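Long-range contact in exopolygalacturonate lyase (Vibrio vulnificus, PDB 5A29), which probably cleaves pectate (polygalacturonate) by beta-elimination, as a manganese-binding lyase of polysaccharide lyase family 2: residues Val152-Asn157 / Gly194-Tyr199. Residues are numbered along the deposited sequence; the frame is centred on the assembly and turned at random.
With MN (manganese (II) ion), chain C; SRT (S,R meso-tartaric acid), chain R; EDO (1,2-ethanediol), chain G; EDO (1,2-ethanediol), chain E.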
loop_
_atom_site.group_PDB
_atom_site.type_symbol
_atom_site.label_atom_id
_atom_site.label_comp_id
_atom_site.label_asym_id
_atom_site.label_seq_id
_atom_site.Cartn_x
_atom_site.Cartn_y
_atom_site.Cartn_z
ATOM N N VAL A 152 -8.119 -6.112 -17.744
ATOM C CA VAL A 152 -6.764 -5.656 -17.833
ATOM C C VAL A 152 -6.053 -5.952 -16.505
ATOM O O VAL A 152 -6.729 -6.285 -15.522
ATOM C CB VAL A 152 -6.716 -4.150 -18.135
ATOM C CG1 VAL A 152 -7.331 -3.926 -19.530
ATOM C CG2 VAL A 152 -7.458 -3.317 -17.055
ATOM N N HIS A 153 -4.718 -5.861 -16.503
ATOM C CA HIS A 153 -3.896 -6.021 -15.294
ATOM C C HIS A 153 -3.724 -4.658 -14.633
ATOM O O HIS A 153 -3.124 -3.754 -15.267
ATOM C CB HIS A 153 -2.526 -6.564 -15.727
ATOM C CG HIS A 153 -1.523 -6.676 -14.617
ATOM N ND1 HIS A 153 -0.605 -5.690 -14.317
ATOM C CD2 HIS A 153 -1.278 -7.695 -13.748
ATOM C CE1 HIS A 153 0.135 -6.075 -13.286
ATOM N NE2 HIS A 153 -0.238 -7.305 -12.941
ATOM N N GLU A 154 -4.236 -4.476 -13.392
ATOM C CA GLU A 154 -4.110 -3.211 -12.690
ATOM C C GLU A 154 -3.598 -3.455 -11.232
ATOM O O GLU A 154 -4.241 -4.199 -10.487
ATOM C CB GLU A 154 -5.460 -2.520 -12.592
ATOM C CG GLU A 154 -5.491 -1.260 -11.700
ATOM C CD GLU A 154 -6.806 -0.518 -11.759
ATOM O OE1 GLU A 154 -7.140 0.031 -12.852
ATOM O OE2 GLU A 154 -7.566 -0.368 -10.703
ATOM N N LEU A 155 -2.525 -2.781 -10.854
ATOM C CA LEU A 155 -2.050 -2.707 -9.462
ATOM C C LEU A 155 -1.990 -1.250 -9.019
ATOM O O LEU A 155 -1.939 -0.297 -9.845
ATOM C CB LEU A 155 -0.658 -3.326 -9.326
ATOM C CG LEU A 155 -0.438 -4.794 -9.733
ATOM C CD1 LEU A 155 0.948 -5.181 -9.295
ATOM C CD2 LEU A 155 -1.486 -5.640 -9.038
ATOM N N LYS A 156 -2.005 -1.059 -7.705
ATOM C CA LYS A 156 -1.960 0.272 -7.138
ATOM C C LYS A 156 -1.487 0.135 -5.689
ATOM O O LYS A 156 -2.324 -0.101 -4.803
ATOM C CB LYS A 156 -3.360 0.930 -7.181
ATOM C CG LYS A 156 -3.402 2.406 -6.752
ATOM C CD LYS A 156 -4.875 2.846 -6.571
ATOM C CE LYS A 156 -5.001 4.275 -6.032
ATOM N NZ LYS A 156 -6.435 4.773 -5.994
ATOM N N ASN A 157 -0.186 0.298 -5.465
ATOM C CA ASN A 157 0.445 0.077 -4.141
ATOM C C ASN A 157 0.047 -1.318 -3.596
ATOM O O ASN A 157 -0.351 -1.446 -2.414
ATOM C CB ASN A 157 0.076 1.162 -3.119
ATOM C CG ASN A 157 0.741 2.489 -3.408
ATOM O OD1 ASN A 157 1.642 2.565 -4.277
ATOM N ND2 ASN A 157 0.286 3.545 -2.737
ATOM N N GLY A 194 1.007 3.468 -17.569
ATOM C CA GLY A 194 -0.426 3.227 -17.753
ATOM C C GLY A 194 -0.866 2.410 -16.526
ATOM O O GLY A 194 -0.074 1.697 -15.933
ATOM N N ARG A 195 -2.112 2.558 -16.135
ATOM C CA ARG A 195 -2.688 1.771 -15.032
ATOM C C ARG A 195 -3.237 0.460 -15.553
ATOM O O ARG A 195 -3.378 -0.488 -14.812
ATOM C CB ARG A 195 -3.861 2.567 -14.436
ATOM C CG ARG A 195 -4.372 1.975 -13.111
ATOM C CD ARG A 195 -3.284 2.020 -12.023
ATOM N NE ARG A 195 -2.961 3.417 -11.661
ATOM C CZ ARG A 195 -2.167 3.732 -10.626
ATOM N NH1 ARG A 195 -1.654 2.739 -9.858
ATOM N NH2 ARG A 195 -1.969 5.003 -10.316
ATOM N N HIS A 196 -3.642 0.420 -16.823
ATOM C CA HIS A 196 -4.395 -0.734 -17.300
ATOM C C HIS A 196 -3.561 -1.577 -18.229
ATOM O O HIS A 196 -3.527 -1.317 -19.429
ATOM C CB HIS A 196 -5.656 -0.258 -17.996
ATOM C CG HIS A 196 -6.658 0.314 -17.065
ATOM N ND1 HIS A 196 -7.691 1.124 -17.479
ATOM C CD2 HIS A 196 -6.758 0.226 -15.711
ATOM C CE1 HIS A 196 -8.421 1.471 -16.418
ATOM N NE2 HIS A 196 -7.879 0.921 -15.343
ATOM N N GLY A 197 -2.843 -2.560 -17.694
ATOM C CA GLY A 197 -1.869 -3.318 -18.483
ATOM C C GLY A 197 -2.541 -4.372 -19.356
ATOM O O GLY A 197 -3.539 -5.065 -18.926
ATOM N N SER A 198 -2.067 -4.494 -20.603
ATOM C CA SER A 198 -2.784 -5.381 -21.529
ATOM C C SER A 198 -2.324 -6.834 -21.405
ATOM O O SER A 198 -1.114 -7.101 -21.430
ATOM C CB SER A 198 -2.558 -4.954 -23.012
ATOM O OG SER A 198 -3.209 -5.949 -23.791
ATOM N N TYR A 199 -3.271 -7.768 -21.299
ATOM C CA TYR A 199 -2.912 -9.198 -21.363
ATOM C C TYR A 199 -2.454 -9.636 -22.810
ATOM O O TYR A 199 -1.978 -10.746 -22.970
ATOM C CB TYR A 199 -4.017 -10.134 -20.819
ATOM C CG TYR A 199 -4.196 -10.018 -19.305
ATOM C CD1 TYR A 199 -3.234 -10.558 -18.419
ATOM C CD2 TYR A 199 -5.255 -9.300 -18.772
ATOM C CE1 TYR A 199 -3.389 -10.470 -17.032
ATOM C CE2 TYR A 199 -5.406 -9.175 -17.375
ATOM C CZ TYR A 199 -4.465 -9.737 -16.528
ATOM O OH TYR A 199 -4.585 -9.572 -15.164
HETATM MN MN MN C . -8.739 1.063 -13.428
HETATM O O1 SRT R . -7.425 5.104 -3.631
HETATM O O11 SRT R . -5.956 3.677 -2.931
HETATM C C1 SRT R . -6.781 4.584 -2.710
HETATM C C2 SRT R . -6.994 5.161 -1.321
HETATM O O2 SRT R . -8.006 4.552 -0.545
HETATM C C3 SRT R . -5.655 5.295 -0.603
HETATM O O3 SRT R . -5.029 6.342 -1.367
HETATM C C4 SRT R . -5.875 5.584 0.866
HETATM O O4 SRT R . -5.811 4.571 1.593
HETATM O O41 SRT R . -6.199 6.740 1.304
HETATM C C1 EDO G . -4.136 3.107 -19.319
HETATM O O1 EDO G . -3.148 2.057 -19.212
HETATM C C2 EDO G . -4.538 3.710 -17.964
HETATM O O2 EDO G . -3.641 4.771 -17.513
HETATM C C1 EDO E . 1.965 0.557 -12.468
HETATM O O1 EDO E . 2.191 0.292 -11.067
HETATM C C2 EDO E . 0.487 0.918 -12.525
HETATM O O2 EDO E . -0.308 -0.289 -12.263
HETATM O O HOH W 1 -9.560 1.239 -11.329
#
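Val152 lays its CG2 methyl against the CB and CG atoms of His196, 3.7 Å from CB, while the Tyr199 ring brings its CE2 to 3.4 Å from Val152 C. At His153 the two loops pair as a single antiparallel hydrogen-bonded bridge with Gly197. His153 N gives a nearly straight bond to Gly197 O (2.8 Å, 171°), using a lone pair in the carbonyl plane; Gly197 N returns one to His153 O (2.7 Å), tilted from that carbonyl's plane. The His153 side chain crosses Tyr199 at about a right angle, and its two ring nitrogens bond to His184 and Tyr176; the Tyr199 hydroxyl is tied to Phe128 O.

Glu154 reaches the metal on an extended chain, CG anti to the backbone N (chi1 172°). It runs alongside His196, carboxylate and imidazole nearly coplanar, and Glu154 OE1 (2.0 Å) and His196 NE2 (2.1 Å) both bind manganese, which His133 also ligates. Glu154 OE2 instead bonds to the metal-bound water, which donates, and to Tyr548. The Arg195 CG methylene crosses the Glu154 side chain at a slant, against its CG and OE1, and bends at chi2 and chi3 swing the guanidinium to Leu155. Arg195 NH1 donates a 3.0 Å bond to an in-plane lone pair of Leu155 O, and the oxygen lies in the guanidinium plane, while NH2 goes to Asn235. Lys156 passes Arg195 NH1 with its CG, and Lys156 NZ donates a 2.6 Å hydrogen bond to SRT O1 of the bound meso-tartrate.

The His153-Gly197 bridge, one residue from each ligand, probably helps to hold Glu154 and His196 side by side. Manganese, though partly offset by Glu154, and the Lys156 ammonium would probably make this side of the site positive, consistent with binding an acidic substrate such as pectate.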